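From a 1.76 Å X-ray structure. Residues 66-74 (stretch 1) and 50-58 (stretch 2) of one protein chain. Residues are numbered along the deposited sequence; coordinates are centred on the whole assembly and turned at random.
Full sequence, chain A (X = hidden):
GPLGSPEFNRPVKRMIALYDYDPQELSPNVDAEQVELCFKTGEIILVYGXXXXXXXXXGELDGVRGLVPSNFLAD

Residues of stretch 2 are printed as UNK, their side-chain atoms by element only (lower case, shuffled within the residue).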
ATOM      1  N   GLY A  66      -6.044   6.673   0.077  1.00 11.87           N
ATOM      2  CA  GLY A  66      -6.710   5.401  -0.144  1.00 11.21           C
ATOM      3  C   GLY A  66      -5.804   4.249   0.187  1.00 12.13           C
ATOM      4  O   GLY A  66      -4.607   4.439   0.424  1.00 12.35           O
ATOM      5  N   LEU A  67      -6.363   3.041   0.146  1.00 11.09           N
ATOM      6  CA  LEU A  67      -5.606   1.848   0.461  1.00  9.60           C
ATOM      7  C   LEU A  67      -4.684   1.464  -0.700  1.00 10.03           C
ATOM      8  O   LEU A  67      -5.057   1.553  -1.869  1.00 13.31           O
ATOM      9  CB  LEU A  67      -6.559   0.692   0.792  1.00 13.56           C
ATOM     10  CG  LEU A  67      -7.452   0.896   2.023  1.00 17.63           C
ATOM     11  CD1 LEU A  67      -8.442  -0.259   2.157  1.00 16.38           C
ATOM     12  CD2 LEU A  67      -6.635   1.038   3.297  1.00 17.27           C
ATOM     13  N   VAL A  68      -3.479   1.021  -0.350  1.00 11.22           N
ATOM     14  CA  VAL A  68      -2.485   0.584  -1.332  1.00 10.05           C
ATOM     15  C   VAL A  68      -1.964  -0.818  -0.989  1.00 11.75           C
ATOM     16  O   VAL A  68      -1.748  -1.143   0.177  1.00 11.31           O
ATOM     17  CB  VAL A  68      -1.311   1.586  -1.415  1.00 18.26           C
ATOM     18  CG1 VAL A  68      -1.817   2.955  -1.801  1.00 13.90           C
ATOM     19  CG2 VAL A  68      -0.596   1.671  -0.100  1.00 17.70           C
ATOM     20  N   PRO A  69      -1.799  -1.669  -2.008  1.00 13.09           N
ATOM     21  CA  PRO A  69      -1.323  -3.042  -1.773  1.00 10.53           C
ATOM     22  C   PRO A  69       0.163  -3.082  -1.394  1.00 11.38           C
ATOM     23  O   PRO A  69       1.000  -2.607  -2.149  1.00 12.72           O
ATOM     24  CB  PRO A  69      -1.545  -3.736  -3.127  1.00 12.75           C
ATOM     25  CG  PRO A  69      -1.454  -2.665  -4.131  1.00 13.49           C
ATOM     26  CD  PRO A  69      -1.981  -1.375  -3.441  1.00 14.93           C
ATOM     27  N   SER A  70       0.468  -3.647  -0.234  1.00  9.73           N
ATOM     28  CA  SER A  70       1.835  -3.635   0.283  1.00 12.79           C
ATOM     29  C   SER A  70       2.820  -4.295  -0.676  1.00 12.67           C
ATOM     30  O   SER A  70       3.989  -3.928  -0.716  1.00 10.23           O
ATOM     31  CB  SER A  70       1.879  -4.328   1.642  1.00 12.55           C
ATOM     32  OG  SER A  70       1.419  -5.677   1.538  1.00 11.55           O
ATOM     33  N   ASN A  71       2.345  -5.256  -1.469  1.00 10.56           N
ATOM     34  CA  ASN A  71       3.243  -6.030  -2.293  1.00 12.78           C
ATOM     35  C   ASN A  71       3.649  -5.308  -3.572  1.00 10.73           C
ATOM     36  O   ASN A  71       4.445  -5.830  -4.323  1.00 10.97           O
ATOM     37  CB  ASN A  71       2.664  -7.431  -2.591  1.00 12.54           C
ATOM     38  CG  ASN A  71       1.295  -7.408  -3.245  1.00 12.61           C
ATOM     39  OD1 ASN A  71       0.547  -6.442  -3.137  1.00 12.54           O
ATOM     40  ND2 ASN A  71       0.951  -8.512  -3.926  1.00 11.60           N
ATOM     41  N   PHE A  72       3.157  -4.081  -3.782  1.00  9.90           N
ATOM     42  CA  PHE A  72       3.576  -3.291  -4.928  1.00  9.46           C
ATOM     43  C   PHE A  72       4.629  -2.243  -4.541  1.00  8.66           C
ATOM     44  O   PHE A  72       5.115  -1.511  -5.394  1.00 10.20           O
ATOM     45  CB  PHE A  72       2.372  -2.592  -5.581  1.00  9.34           C
ATOM     46  CG  PHE A  72       1.648  -3.453  -6.583  1.00  8.84           C
ATOM     47  CD1 PHE A  72       1.049  -4.629  -6.181  1.00 11.40           C
ATOM     48  CD2 PHE A  72       1.546  -3.060  -7.909  1.00 10.65           C
ATOM     49  CE1 PHE A  72       0.389  -5.446  -7.098  1.00  9.64           C
ATOM     50  CE2 PHE A  72       0.874  -3.857  -8.833  1.00 13.36           C
ATOM     51  CZ  PHE A  72       0.302  -5.055  -8.425  1.00 13.99           C
ATOM     52  N   LEU A  73       4.945  -2.178  -3.250  1.00 11.19           N
ATOM     53  CA  LEU A  73       5.836  -1.148  -2.700  1.00  8.07           C
ATOM     54  C   LEU A  73       7.152  -1.749  -2.268  1.00 10.81           C
ATOM     55  O   LEU A  73       7.229  -2.949  -2.029  1.00 10.36           O
ATOM     56  CB  LEU A  73       5.186  -0.470  -1.492  1.00  8.91           C
ATOM     57  CG  LEU A  73       3.766   0.018  -1.782  1.00  8.39           C
ATOM     58  CD1 LEU A  73       3.169   0.616  -0.507  1.00 10.74           C
ATOM     59  CD2 LEU A  73       3.722   1.040  -2.926  1.00 10.58           C
ATOM     60  N   ALA A  74       8.176  -0.905  -2.132  1.00 11.91           N
ATOM     61  CA  ALA A  74       9.491  -1.383  -1.722  1.00 11.09           C
ATOM     62  C   ALA A  74       9.573  -1.531  -0.211  1.00 12.88           C
ATOM     63  O   ALA A  74       9.566  -0.542   0.508  1.00 17.27           O
ATOM     64  CB  ALA A  74      10.571  -0.436  -2.214  1.00 13.67           C
ATOM     65  N   UNK A  50       0.022   0.877  10.480  1.00 17.25           N
ATOM     66  CA  UNK A  50       0.375  -0.485  10.070  1.00 15.78           C
ATOM     67  C   UNK A  50      -0.446  -0.971   8.874  1.00 16.59           C
ATOM     68  O   UNK A  50      -1.498  -0.423   8.596  1.00 16.24           O
ATOM     69  o   UNK A  50      -0.030  -1.227  13.573  1.00 51.64           O
ATOM     70  c   UNK A  50       0.153  -1.476  11.217  1.00 26.92           C
ATOM     71  c   UNK A  50       0.652  -0.969  12.558  1.00 41.27           C
ATOM     72  o   UNK A  50       1.725  -0.336  12.606  1.00 37.14           O
ATOM     73  N   UNK A  51       0.006  -2.024   8.196  1.00 13.55           N
ATOM     74  CA  UNK A  51      -0.858  -2.626   7.179  1.00 14.06           C
ATOM     75  C   UNK A  51      -2.066  -3.260   7.866  1.00 17.80           C
ATOM     76  O   UNK A  51      -2.000  -3.649   9.028  1.00 18.02           O
ATOM     77  c   UNK A  51       2.359  -5.423   5.198  1.00 17.92           C
ATOM     78  c   UNK A  51      -0.103  -3.655   6.321  1.00 22.33           C
ATOM     79  c   UNK A  51       0.202  -4.986   6.967  1.00 21.88           C
ATOM     80  s   UNK A  51       0.861  -6.215   5.783  1.00 21.90           S
ATOM     81  N   UNK A  52      -3.182  -3.335   7.158  1.00 15.87           N
ATOM     82  CA  UNK A  52      -4.363  -3.967   7.740  1.00 14.05           C
ATOM     83  C   UNK A  52      -4.242  -5.478   7.599  1.00 14.74           C
ATOM     84  O   UNK A  52      -3.254  -5.988   7.057  1.00 16.73           O
ATOM     85  o   UNK A  52      -6.659  -3.032   4.966  1.00 17.60           O
ATOM     86  c   UNK A  52      -5.686  -3.429   7.115  1.00 18.82           C
ATOM     87  o   UNK A  52      -5.215  -4.696   5.108  1.00 16.89           O
ATOM     88  c   UNK A  52      -5.840  -3.737   5.621  1.00 17.27           C
ATOM     89  N   UNK A  53      -5.239  -6.207   8.093  1.00 18.31           N
ATOM     90  CA  UNK A  53      -5.147  -7.654   8.103  1.00 19.76           C
ATOM     91  C   UNK A  53      -5.165  -8.269   6.703  1.00 19.00           C
ATOM     92  O   UNK A  53      -4.829  -9.439   6.545  1.00 18.45           O
ATOM     93  o   UNK A  53      -8.372  -9.246  10.349  1.00 64.38           O
ATOM     94  c   UNK A  53      -7.656  -7.811   8.578  1.00 45.16           C
ATOM     95  c   UNK A  53      -6.264  -8.240   8.963  1.00 28.48           C
ATOM     96  o   UNK A  53      -9.885  -7.971   9.397  1.00 65.82           O
ATOM     97  c   UNK A  53      -8.714  -8.384   9.507  1.00 58.15           C
ATOM     98  N   UNK A  54      -5.503  -7.477   5.687  1.00 12.16           N
ATOM     99  CA  UNK A  54      -5.541  -7.970   4.311  1.00 12.01           C
ATOM    100  C   UNK A  54      -4.280  -7.641   3.534  1.00 17.42           C
ATOM    101  O   UNK A  54      -4.111  -8.075   2.396  1.00 18.05           O
ATOM    102  o   UNK A  54      -8.219  -8.899   4.687  1.00 21.68           O
ATOM    103  o   UNK A  54      -8.913  -6.846   4.335  1.00 18.07           O
ATOM    104  c   UNK A  54      -6.746  -7.394   3.571  1.00 15.63           C
ATOM    105  c   UNK A  54      -8.057  -7.738   4.247  1.00 17.67           C
ATOM    106  N   UNK A  55      -3.396  -6.860   4.144  1.00 13.51           N
ATOM    107  CA  UNK A  55      -2.169  -6.488   3.479  1.00 11.36           C
ATOM    108  C   UNK A  55      -2.103  -5.099   2.874  1.00 13.19           C
ATOM    109  O   UNK A  55      -1.149  -4.780   2.164  1.00 12.77           O
ATOM    110  N   UNK A  56      -3.098  -4.258   3.142  1.00 10.60           N
ATOM    111  CA  UNK A  56      -3.120  -2.915   2.560  1.00 10.60           C
ATOM    112  C   UNK A  56      -2.688  -1.840   3.548  1.00 14.10           C
ATOM    113  O   UNK A  56      -2.981  -1.937   4.742  1.00 12.23           O
ATOM    114  c   UNK A  56      -5.472  -4.744  -1.536  1.00  9.82           C
ATOM    115  c   UNK A  56      -5.313  -4.638   0.846  1.00 10.31           C
ATOM    116  c   UNK A  56      -4.896  -3.326   0.778  1.00 12.73           C
ATOM    117  c   UNK A  56      -5.072  -3.416  -1.620  1.00 13.06           C
ATOM    118  c   UNK A  56      -4.534  -2.575   2.036  1.00 12.21           C
ATOM    119  c   UNK A  56      -5.603  -5.343  -0.305  1.00 12.15           C
ATOM    120  c   UNK A  56      -4.757  -2.735  -0.466  1.00 11.27           C
ATOM    121  N   UNK A  57      -1.996  -0.819   3.047  1.00 11.85           N
ATOM    122  CA  UNK A  57      -1.681   0.358   3.869  1.00 12.67           C
ATOM    123  C   UNK A  57      -2.662   1.465   3.563  1.00 10.56           C
ATOM    124  O   UNK A  57      -3.065   1.598   2.423  1.00 12.06           O
ATOM    125  c   UNK A  57       1.638  -0.595   2.932  1.00 12.60           C
ATOM    126  o   UNK A  57       4.074  -2.495   4.887  1.00 17.62           O
ATOM    127  c   UNK A  57       2.268  -1.104   5.571  1.00 16.46           C
ATOM    128  c   UNK A  57       1.192  -0.276   5.245  1.00 17.67           C
ATOM    129  c   UNK A  57       2.700  -1.426   3.250  1.00 12.40           C
ATOM    130  c   UNK A  57       0.859  -0.023   3.927  1.00 13.11           C
ATOM    131  c   UNK A  57      -0.295   0.905   3.578  1.00 10.62           C
ATOM    132  c   UNK A  57       3.000  -1.681   4.568  1.00 15.51           C
ATOM    133  N   UNK A  58      -2.965   2.307   4.545  1.00 10.50           N
ATOM    134  CA  UNK A  58      -3.618   3.589   4.233  1.00 14.54           C
ATOM    135  C   UNK A  58      -2.561   4.566   3.731  1.00 12.36           C
ATOM    136  O   UNK A  58      -1.617   4.845   4.446  1.00 14.40           O
ATOM    137  c   UNK A  58      -7.338   4.497   4.444  1.00 26.45           C
ATOM    138  c   UNK A  58      -4.871   5.595   5.187  1.00 20.26           C
ATOM    139  c   UNK A  58      -4.315   4.175   5.449  1.00 15.34           C
ATOM    140  s   UNK A  58      -6.105   5.660   3.852  1.00 26.79           S
TER

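Position 50 has two side-chain carbons, the second carrying two oxygens. It is exposed and touches nothing on stretch 1. That is a short carboxylate, D50.

Position 51 has an unbranched chain of two carbons, a sulfur and a last carbon. Its CA-to-CB bond points toward stretch 1, and its last carbon lies near CB of S70. The thioether identifies M51. The distance from its CE to CB of S70 is 3.8 Å.

Position 52 again has two carbons, with two oxygens on the second. One oxygen comes near CD1 of L67. This is D52, and its OD2 is 4.3 Å from CD1 of L67. Its OD1 accepts hydrogen bonds from the backbone N of 54 and the backbone N of 56, both at 2.9 Å.

Position 53 has three carbons, the third carrying two oxygens. It is exposed and out of reach of stretch 1. One carbon longer than D52, this is E53.

Position 54 has two carbons and a terminal pair of oxygens. It makes no contact with stretch 1. It is D54.

Position 55 has no side-chain atoms. Its carbonyl O accepts two hydrogen bonds from S70, from OG at 2.8 Å and from N at 3.1 Å. It is G55. At its backbone angles, with phi 102°, a CB would be jammed against the carbonyl O of D54, which by itself calls for glycine. It closes a type I turn that starts at D52, with G55 N bonded to D52 O at 3.0 Å.

Position 56 has one carbon followed by a six-carbon ring without oxygen. Its CB lies 4.0 Å from CB of L67, and the ring meets this part of stretch 1 obliquely. This is F56. Its CE2 lies 3.8 Å from CB of P69.

Position 57 has one carbon, then a six-carbon ring bearing one oxygen. CG2 of V68 sits at the ring edge and is 3.8 Å from CB of 57. The ring also reaches S70 and L73. This is Y57. Its CE2 is 3.4 Å from CB of S70, and its CD2 is 4.0 Å from CD1 of L73.

Position 58 has two carbons, a sulfur and a last carbon, unbranched. The last carbon packs against L67. This is M58, with CE 3.7 Å from CD2 of L67.

The contact is an antiparallel strand pairing that ends at a turn. V68 N bonds Y57 O and Y57 N bonds V68 O, each at 2.9 Å. L67, P69, F56 and M58 share one face of the sheet; V68 and Y57 share the other. Past the strand, S70 holds G55 O and extends the pairing into the turn.

Stretch 2 (50-58) DMDEDGFYM
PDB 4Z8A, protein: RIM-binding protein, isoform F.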